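Local coordinates for cellobiose 2-epimerase (Ruminococcus albus, PDB 3VW5), which catalyses the reversible epimerisation of cellobiose to 4-O-beta-D-glucosyl-D-mannose, acting on an unmodified sugar within an (alpha/alpha)6 barrel, at residues Thr105-Thr109 with Glu154-Trp160; Lys42-Ile48 with Val92-Phe98; Phe139-Glu143 with Tyr189-Tyr193. The protein carries 2 engineered substitutions. All blocks are in the same frame, centred on the assembly; numbering follows the deposited sequence.

How the contacts relate
From the N terminus, contact 2 comes first: the chain passes from 42-48 straight into helix 47-64, then through helix 67-84, and returns at 92-98 to pair antiparallel with where it began. Strand 95-96 then leads into strand 102-108, on which contact 1 opens; helices 109-126 and 129-145 follow before 154-160 closes it. The two contacts are thus in series, joined side by side in one antiparallel sheet, with Lys-107 CD 3.5 Å from Val-92 O. Contact 3 crosses contact 1: it starts at 139-143, within that second loop, and closes at 189-193, beyond it. It ties helix 129-145 to helix 179-196, with its centre about 17 Å from that of contact 1.

Contact 1: Thr105-Thr109 with Glu154-Trp160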
# COMPACT_ATOMS: atom_id res chain seq x y z
N THR A 105 20.32 2.95 -6.19
CA THR A 105 19.82 2.62 -7.52
C THR A 105 19.33 1.19 -7.66
O THR A 105 19.05 0.74 -8.77
CB THR A 105 20.88 2.87 -8.59
OG1 THR A 105 22.10 2.23 -8.19
CG2 THR A 105 21.13 4.37 -8.74
N MET A 106 19.24 0.49 -6.54
CA MET A 106 18.68 -0.86 -6.45
C MET A 106 17.27 -0.92 -7.05
O MET A 106 16.44 -0.02 -6.83
CB MET A 106 18.66 -1.28 -4.97
CG MET A 106 17.89 -2.55 -4.62
SD MET A 106 16.22 -2.25 -4.01
CE MET A 106 16.43 -2.37 -2.23
N LYS A 107 16.99 -1.96 -7.83
CA LYS A 107 15.67 -2.12 -8.45
C LYS A 107 14.85 -3.12 -7.65
O LYS A 107 15.32 -4.21 -7.33
CB LYS A 107 15.79 -2.61 -9.90
CG LYS A 107 16.62 -1.72 -10.80
CD LYS A 107 15.92 -0.39 -11.06
CE LYS A 107 16.81 0.58 -11.86
NZ LYS A 107 16.93 0.20 -13.30
N HIS A 108 13.62 -2.75 -7.33
CA HIS A 108 12.75 -3.62 -6.57
C HIS A 108 11.35 -3.74 -7.19
O HIS A 108 10.63 -2.75 -7.34
CB HIS A 108 12.64 -3.16 -5.12
CG HIS A 108 12.47 -4.28 -4.14
ND1 HIS A 108 11.38 -5.13 -4.17
CD2 HIS A 108 13.26 -4.71 -3.13
CE1 HIS A 108 11.50 -6.03 -3.21
NE2 HIS A 108 12.63 -5.80 -2.56
N THR A 109 11.00 -4.96 -7.56
CA THR A 109 9.69 -5.25 -8.11
C THR A 109 8.57 -4.51 -7.37
O THR A 109 7.67 -3.93 -7.98
CB THR A 109 9.44 -6.75 -8.06
OG1 THR A 109 10.42 -7.39 -8.86
CG2 THR A 109 8.07 -7.10 -8.61
N GLU A 154 12.43 -10.38 -6.75
CA GLU A 154 12.13 -9.11 -6.09
C GLU A 154 13.21 -8.02 -5.99
O GLU A 154 12.89 -6.84 -6.05
CB GLU A 154 11.52 -9.39 -4.72
CG GLU A 154 10.38 -10.38 -4.83
CD GLU A 154 9.46 -10.37 -3.63
OE1 GLU A 154 8.45 -11.11 -3.67
OE2 GLU A 154 9.75 -9.62 -2.67
N ALA A 155 14.47 -8.40 -5.86
CA ALA A 155 15.50 -7.41 -5.61
C ALA A 155 16.71 -7.53 -6.53
O ALA A 155 17.27 -8.61 -6.68
CB ALA A 155 15.95 -7.45 -4.14
N PHE A 156 17.11 -6.41 -7.13
CA PHE A 156 18.19 -6.38 -8.09
C PHE A 156 18.96 -5.09 -7.89
O PHE A 156 18.46 -4.15 -7.26
CB PHE A 156 17.65 -6.38 -9.52
CG PHE A 156 16.59 -7.39 -9.75
CD1 PHE A 156 16.91 -8.66 -10.20
CD2 PHE A 156 15.26 -7.10 -9.47
CE1 PHE A 156 15.92 -9.62 -10.39
CE2 PHE A 156 14.27 -8.05 -9.64
CZ PHE A 156 14.60 -9.31 -10.11
N ASP A 157 20.18 -5.05 -8.43
CA ASP A 157 20.90 -3.79 -8.55
C ASP A 157 20.41 -3.07 -9.79
O ASP A 157 19.59 -3.60 -10.54
CB ASP A 157 22.43 -3.98 -8.55
CG ASP A 157 22.97 -4.72 -9.77
OD1 ASP A 157 22.23 -4.93 -10.77
OD2 ASP A 157 24.15 -5.10 -9.73
N ARG A 158 20.89 -1.85 -10.00
CA ARG A 158 20.42 -1.03 -11.11
C ARG A 158 20.39 -1.81 -12.42
O ARG A 158 19.45 -1.69 -13.20
CB ARG A 158 21.27 0.22 -11.27
CG ARG A 158 20.76 1.07 -12.38
CD ARG A 158 21.69 2.18 -12.69
NE ARG A 158 21.09 2.98 -13.75
CZ ARG A 158 21.75 3.87 -14.48
NH1 ARG A 158 23.04 4.08 -14.27
NH2 ARG A 158 21.10 4.54 -15.42
N GLN A 159 21.41 -2.63 -12.63
CA GLN A 159 21.62 -3.37 -13.85
C GLN A 159 20.90 -4.73 -13.85
O GLN A 159 21.19 -5.59 -14.68
CB GLN A 159 23.12 -3.58 -14.08
CG GLN A 159 23.93 -2.27 -14.09
CD GLN A 159 24.91 -2.14 -12.91
OE1 GLN A 159 26.05 -2.63 -12.97
NE2 GLN A 159 24.48 -1.45 -11.84
N TRP A 160 19.96 -4.94 -12.93
CA TRP A 160 19.13 -6.16 -12.92
C TRP A 160 19.87 -7.45 -12.56
O TRP A 160 19.39 -8.54 -12.87
CB TRP A 160 18.40 -6.37 -14.24
CG TRP A 160 17.49 -5.24 -14.68
CD1 TRP A 160 17.66 -4.45 -15.78
CD2 TRP A 160 16.28 -4.80 -14.05
NE1 TRP A 160 16.63 -3.54 -15.87
CE2 TRP A 160 15.77 -3.74 -14.83
CE3 TRP A 160 15.57 -5.20 -12.91
CZ2 TRP A 160 14.58 -3.07 -14.51
CZ3 TRP A 160 14.41 -4.55 -12.58
CH2 TRP A 160 13.92 -3.49 -13.38
O HOH W 1 22.51 -0.56 -8.04
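Two backbone hydrogen bonds set the register: Lys-107 N gives to Phe-156 O at 2.7 Å, and Phe-156 N returns one to Lys-107 O at 2.8 Å. A third, from Thr-109 N to Glu-154 O at 3.1 Å, carries the pairing onto the first residue of helix 109-126. The lysine tip adds a bond from Lys-107 NZ to Arg-158 O at 3.2 Å, but its main partners lie outside, Gly-90 O and the carboxylate of Asp-86, which also pairs with Arg-158. The oxygen of water 1 lies 2.8 Å from Thr-105 OG1 and accepts from Arg-158 N at 2.9 Å. These are neighbouring antiparallel strands at one end of the (alpha/alpha)6 barrel, where strand 102-108 runs straight into a helix: His-108 is its N-cap, capping with its side chain, while NE2 bonds to Asn-165. The other chain then bends through a type I turn, Asp-157 to Trp-160, closed by Trp-160 N to Asp-157 O at 2.8 Å. That brings the indole under the lysine, Lys-107 CG lying 4.1 Å from the centroid of the Trp-160 six-membered ring, a CH-pi contact. On the opposite sheet face, His-108 CD2 packs against Ala-155 CB at 4.0 Å.

Contact 2: Lys42-Ile48 with Val92-Phe98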
# COMPACT_ATOMS: atom_id res chain seq x y z
N LYS A 42 16.45 18.38 4.13
CA LYS A 42 17.60 17.88 3.39
C LYS A 42 17.73 16.34 3.42
O LYS A 42 18.71 15.79 2.93
CB LYS A 42 18.88 18.52 3.94
CG LYS A 42 19.65 19.35 2.91
CD LYS A 42 19.02 20.71 2.64
CE LYS A 42 19.73 21.82 3.45
NZ LYS A 42 21.23 21.67 3.47
N ALA A 43 16.74 15.66 3.99
CA ALA A 43 16.78 14.19 4.04
C ALA A 43 16.60 13.58 2.66
O ALA A 43 16.07 14.21 1.75
CB ALA A 43 15.72 13.65 5.02
N ASP A 44 17.05 12.34 2.50
CA ASP A 44 16.84 11.61 1.26
C ASP A 44 15.35 11.37 1.01
O ASP A 44 14.58 11.15 1.95
CB ASP A 44 17.55 10.26 1.30
CG ASP A 44 19.06 10.39 1.27
OD1 ASP A 44 19.59 11.42 0.79
OD2 ASP A 44 19.73 9.43 1.74
N LYS A 45 14.96 11.41 -0.26
CA LYS A 45 13.57 11.26 -0.66
C LYS A 45 13.35 9.91 -1.33
O LYS A 45 13.85 9.67 -2.43
CB LYS A 45 13.17 12.39 -1.61
CG LYS A 45 13.49 13.79 -1.07
CD LYS A 45 13.17 14.88 -2.08
CE LYS A 45 13.23 16.26 -1.44
NZ LYS A 45 13.12 17.37 -2.43
N GLY A 46 12.61 9.02 -0.67
CA GLY A 46 12.37 7.68 -1.18
C GLY A 46 11.35 7.69 -2.29
O GLY A 46 10.39 8.47 -2.27
N VAL A 47 11.55 6.84 -3.29
CA VAL A 47 10.65 6.88 -4.44
C VAL A 47 9.31 6.19 -4.17
O VAL A 47 8.28 6.62 -4.69
CB VAL A 47 11.34 6.44 -5.77
CG1 VAL A 47 12.86 6.38 -5.59
CG2 VAL A 47 10.76 5.15 -6.29
N ILE A 48 9.31 5.16 -3.34
CA ILE A 48 8.04 4.59 -2.88
C ILE A 48 7.17 5.64 -2.16
O ILE A 48 5.95 5.65 -2.29
CB ILE A 48 8.24 3.34 -2.00
CG1 ILE A 48 7.71 2.10 -2.72
CG2 ILE A 48 7.49 3.47 -0.70
CD1 ILE A 48 8.32 0.82 -2.22
N VAL A 92 12.43 1.95 -11.64
CA VAL A 92 12.63 3.16 -10.87
C VAL A 92 13.67 2.88 -9.78
O VAL A 92 13.80 1.74 -9.34
CB VAL A 92 11.31 3.63 -10.22
CG1 VAL A 92 10.27 3.86 -11.29
CG2 VAL A 92 10.81 2.61 -9.22
N TYR A 93 14.40 3.91 -9.35
CA TYR A 93 15.39 3.73 -8.29
C TYR A 93 14.72 3.56 -6.92
O TYR A 93 13.50 3.61 -6.80
CB TYR A 93 16.37 4.91 -8.25
CG TYR A 93 16.98 5.23 -9.59
CD1 TYR A 93 17.89 4.36 -10.19
CD2 TYR A 93 16.65 6.41 -10.26
CE1 TYR A 93 18.45 4.66 -11.43
CE2 TYR A 93 17.20 6.72 -11.49
CZ TYR A 93 18.09 5.84 -12.08
OH TYR A 93 18.64 6.15 -13.30
N TRP A 94 15.53 3.35 -5.89
CA TRP A 94 15.00 3.14 -4.55
C TRP A 94 14.95 4.45 -3.73
O TRP A 94 13.98 4.74 -3.04
CB TRP A 94 15.82 2.05 -3.81
CG TRP A 94 15.30 1.75 -2.44
CD1 TRP A 94 15.83 2.16 -1.25
CD2 TRP A 94 14.12 1.00 -2.11
NE1 TRP A 94 15.06 1.72 -0.21
CE2 TRP A 94 14.01 1.00 -0.70
CE3 TRP A 94 13.16 0.33 -2.87
CZ2 TRP A 94 12.97 0.35 -0.04
CZ3 TRP A 94 12.13 -0.32 -2.20
CH2 TRP A 94 12.05 -0.30 -0.80
N MET A 95 16.01 5.24 -3.84
CA MET A 95 16.20 6.39 -2.99
C MET A 95 16.89 7.51 -3.74
O MET A 95 17.91 7.29 -4.38
CB MET A 95 17.11 6.00 -1.83
CG MET A 95 16.99 6.94 -0.65
SD MET A 95 15.56 6.44 0.30
CE MET A 95 15.09 8.03 0.92
N MET A 96 16.33 8.71 -3.65
CA MET A 96 16.99 9.88 -4.21
C MET A 96 17.55 10.68 -3.04
O MET A 96 17.18 10.42 -1.90
CB MET A 96 15.98 10.73 -4.99
CG MET A 96 15.02 9.91 -5.86
SD MET A 96 15.83 8.80 -7.06
CE MET A 96 16.78 9.99 -8.03
N ASP A 97 18.45 11.62 -3.29
CA ASP A 97 18.81 12.58 -2.25
C ASP A 97 17.81 13.74 -2.32
O ASP A 97 16.90 13.72 -3.15
CB ASP A 97 20.27 13.05 -2.38
CG ASP A 97 20.54 13.84 -3.67
OD1 ASP A 97 19.60 14.41 -4.27
OD2 ASP A 97 21.72 13.89 -4.08
N PHE A 98 17.96 14.75 -1.45
CA PHE A 98 16.98 15.83 -1.39
C PHE A 98 16.91 16.63 -2.68
O PHE A 98 15.92 17.32 -2.96
CB PHE A 98 17.21 16.76 -0.20
CG PHE A 98 18.33 17.77 -0.40
CD1 PHE A 98 19.66 17.40 -0.28
CD2 PHE A 98 18.03 19.10 -0.67
CE1 PHE A 98 20.67 18.33 -0.44
CE2 PHE A 98 19.04 20.04 -0.83
CZ PHE A 98 20.36 19.65 -0.71
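Val-47, in the first turn of helix 47-64, forms the apolar centre. Its CG2 meets Val-92 CG2 at 3.9 Å, while Val-47 CG1 lies 4.1 Å from Met-96 SD and presses on Tyr-93 O at 3.1 Å. Next to it, Ile-48 CD1 touches Trp-94 CZ3 at 4.0 Å. Further along, Met-95 curls its thioether over the facing backbone, so that Met-95 CE rests 3.1 Å from Gly-46 N and 3.3 Å from Asp-44 CB. Beneath these side chains runs a short antiparallel ladder. Lys-45 and Met-96 form its hydrogen-bonded pair, Lys-45 N to Met-96 O and Met-96 N to Lys-45 O, both 2.9 Å, and Gly-46 faces Met-95 in the non-hydrogen-bonded pair. Gly-46 is also the N-cap residue, and the nearly straight bond from Val-47 N to Trp-94 O, 3.2 Å, extends the ladder to the first residue of helix 47-64. At the outer end Lys-42 lies flat on Phe-98, with Lys-42 CG 3.5 Å from the ring centroid in a CH-pi contact. Lys-45 stretches out to give NZ to Phe-98 O at 2.9 Å, and the same ammonium reaches Gly-27 O and the carboxylate of Asp-23. Strand 45-46 is the outermost of its sheet in the chain. On the other edge of strand 95-96, Trp-94 and Met-95 both face Asp-104 of strand 102-108, a classic beta bulge, while helix 67-84 packs on Met-96 and helix 109-126 on Val-47 and Ile-48.

Contact 3: Phe139-Glu143 with Tyr189-Tyr193; sequences FEDIE and YTELY
This is a helix-to-helix contact of the (alpha/alpha)6 barrel, joining helix 129-145 of the outer layer to helix 179-196 of the inner one. Build both five-residue pieces, FEDIE and YTELY, as regular alpha-helix, phi near -65° and psi near -40°. Set the axes of the two short segments 13.3 Å apart at closest approach, with a signed crossing angle of -138°, so they run roughly antiparallel. The nearest CA atoms, those of Phe-139 and Tyr-189, are then 8.2 Å apart, and long side chains must bridge the gap. Phe-139 takes chi1 t (165°) with chi2 82° and points toward the other helix. Tyr-189 leaves its helix sideways with chi1 m (-73°) and chi2 -164°, a setting that stretches its ring across to helix 129-145. The rings meet edge-to-face: the edge of Phe-139 is directed at the face of Tyr-189, with centroids 5.1 Å apart, planes at 65°, and Phe-139 CD1 3.4 Å from Tyr-189 CZ. Leu-192, one turn on from Tyr-189, has chi1 -137° and chi2 t, which puts its CD1 4.0 Å from Phe-139 CB. Ile-142 (chi1 m, chi2 t) brings CG2 to 3.5 Å from Tyr-189 OH and packs on Ile-112 and Ile-116 of helix 109-126. Glu-143 folds back with chi1 and chi2 both m and chi3 -57°. Its OE1 forms a salt bridge with Arg-204, and its OE2 is also hydrogen-bonded to the hydroxyl of Tyr-152. To that same OE2 of Glu-143, Tyr-189 OH donates a hydrogen bond of 2.8 Å.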
# COMPACT_ATOMS: atom_id res chain seq x y z
N PHE A 139 5.50 -1.34 -16.51
CA PHE A 139 4.92 -2.67 -16.68
C PHE A 139 5.81 -3.56 -17.57
O PHE A 139 6.09 -4.70 -17.21
CB PHE A 139 3.51 -2.54 -17.27
CG PHE A 139 2.95 -3.82 -17.81
CD1 PHE A 139 2.36 -4.74 -16.96
CD2 PHE A 139 2.96 -4.08 -19.18
CE1 PHE A 139 1.81 -5.92 -17.46
CE2 PHE A 139 2.40 -5.26 -19.68
CZ PHE A 139 1.83 -6.18 -18.82
N GLU A 140 6.26 -3.04 -18.71
CA GLU A 140 7.14 -3.80 -19.59
C GLU A 140 8.46 -4.16 -18.92
O GLU A 140 8.95 -5.29 -19.05
CB GLU A 140 7.39 -3.04 -20.90
CG GLU A 140 6.22 -3.13 -21.85
CD GLU A 140 6.53 -2.58 -23.23
OE1 GLU A 140 7.20 -1.52 -23.32
OE2 GLU A 140 6.11 -3.23 -24.22
N ASP A 141 9.03 -3.19 -18.20
CA ASP A 141 10.28 -3.41 -17.48
C ASP A 141 10.15 -4.52 -16.45
O ASP A 141 11.09 -5.28 -16.25
CB ASP A 141 10.77 -2.13 -16.81
CG ASP A 141 11.23 -1.09 -17.81
OD1 ASP A 141 11.32 -1.44 -19.02
OD2 ASP A 141 11.51 0.07 -17.41
N ILE A 142 9.01 -4.60 -15.77
CA ILE A 142 8.83 -5.61 -14.74
C ILE A 142 8.78 -6.99 -15.38
O ILE A 142 9.43 -7.94 -14.92
CB ILE A 142 7.55 -5.38 -13.88
CG1 ILE A 142 7.78 -4.29 -12.84
CG2 ILE A 142 7.13 -6.64 -13.15
CD1 ILE A 142 6.51 -3.88 -12.12
N GLU A 143 8.02 -7.08 -16.46
CA GLU A 143 7.84 -8.36 -17.14
C GLU A 143 9.12 -8.83 -17.86
O GLU A 143 9.40 -10.02 -17.91
CB GLU A 143 6.66 -8.30 -18.09
CG GLU A 143 5.33 -7.92 -17.43
CD GLU A 143 4.82 -8.96 -16.44
OE1 GLU A 143 4.63 -10.13 -16.83
OE2 GLU A 143 4.59 -8.59 -15.27
N TYR A 189 -1.48 -3.52 -11.18
CA TYR A 189 -2.03 -4.00 -12.45
C TYR A 189 -3.53 -3.82 -12.50
O TYR A 189 -4.09 -3.52 -13.56
CB TYR A 189 -1.66 -5.47 -12.71
CG TYR A 189 -0.22 -5.67 -13.08
CD1 TYR A 189 0.21 -6.86 -13.66
CD2 TYR A 189 0.72 -4.67 -12.87
CE1 TYR A 189 1.54 -7.05 -14.01
CE2 TYR A 189 2.05 -4.84 -13.21
CZ TYR A 189 2.46 -6.04 -13.78
OH TYR A 189 3.79 -6.22 -14.12
N THR A 190 -4.19 -4.00 -11.36
CA THR A 190 -5.60 -3.68 -11.25
C THR A 190 -5.84 -2.25 -11.72
O THR A 190 -6.78 -1.99 -12.46
CB THR A 190 -6.13 -3.83 -9.81
OG1 THR A 190 -5.97 -5.18 -9.39
CG2 THR A 190 -7.60 -3.46 -9.74
N GLU A 191 -4.98 -1.32 -11.31
CA GLU A 191 -5.20 0.09 -11.60
C GLU A 191 -4.87 0.40 -13.06
O GLU A 191 -5.54 1.22 -13.67
CB GLU A 191 -4.38 0.99 -10.64
CG GLU A 191 -4.68 2.48 -10.70
CD GLU A 191 -6.06 2.85 -10.14
OE1 GLU A 191 -6.41 4.06 -10.10
OE2 GLU A 191 -6.81 1.93 -9.72
N LEU A 192 -3.85 -0.24 -13.60
CA LEU A 192 -3.47 -0.08 -15.00
C LEU A 192 -4.59 -0.60 -15.89
O LEU A 192 -4.82 -0.08 -16.96
CB LEU A 192 -2.20 -0.86 -15.33
CG LEU A 192 -1.14 -0.17 -16.20
CD1 LEU A 192 -0.29 -1.20 -16.94
CD2 LEU A 192 -1.77 0.83 -17.16
N TYR A 193 -5.26 -1.65 -15.45
CA TYR A 193 -6.32 -2.23 -16.27
C TYR A 193 -7.56 -1.35 -16.18
O TYR A 193 -8.22 -1.09 -17.18
CB TYR A 193 -6.63 -3.67 -15.84
CG TYR A 193 -7.68 -4.34 -16.68
CD1 TYR A 193 -7.35 -4.98 -17.87
CD2 TYR A 193 -9.01 -4.31 -16.30
CE1 TYR A 193 -8.30 -5.59 -18.65
CE2 TYR A 193 -9.98 -4.92 -17.06
CZ TYR A 193 -9.62 -5.56 -18.24
OH TYR A 193 -10.60 -6.16 -19.01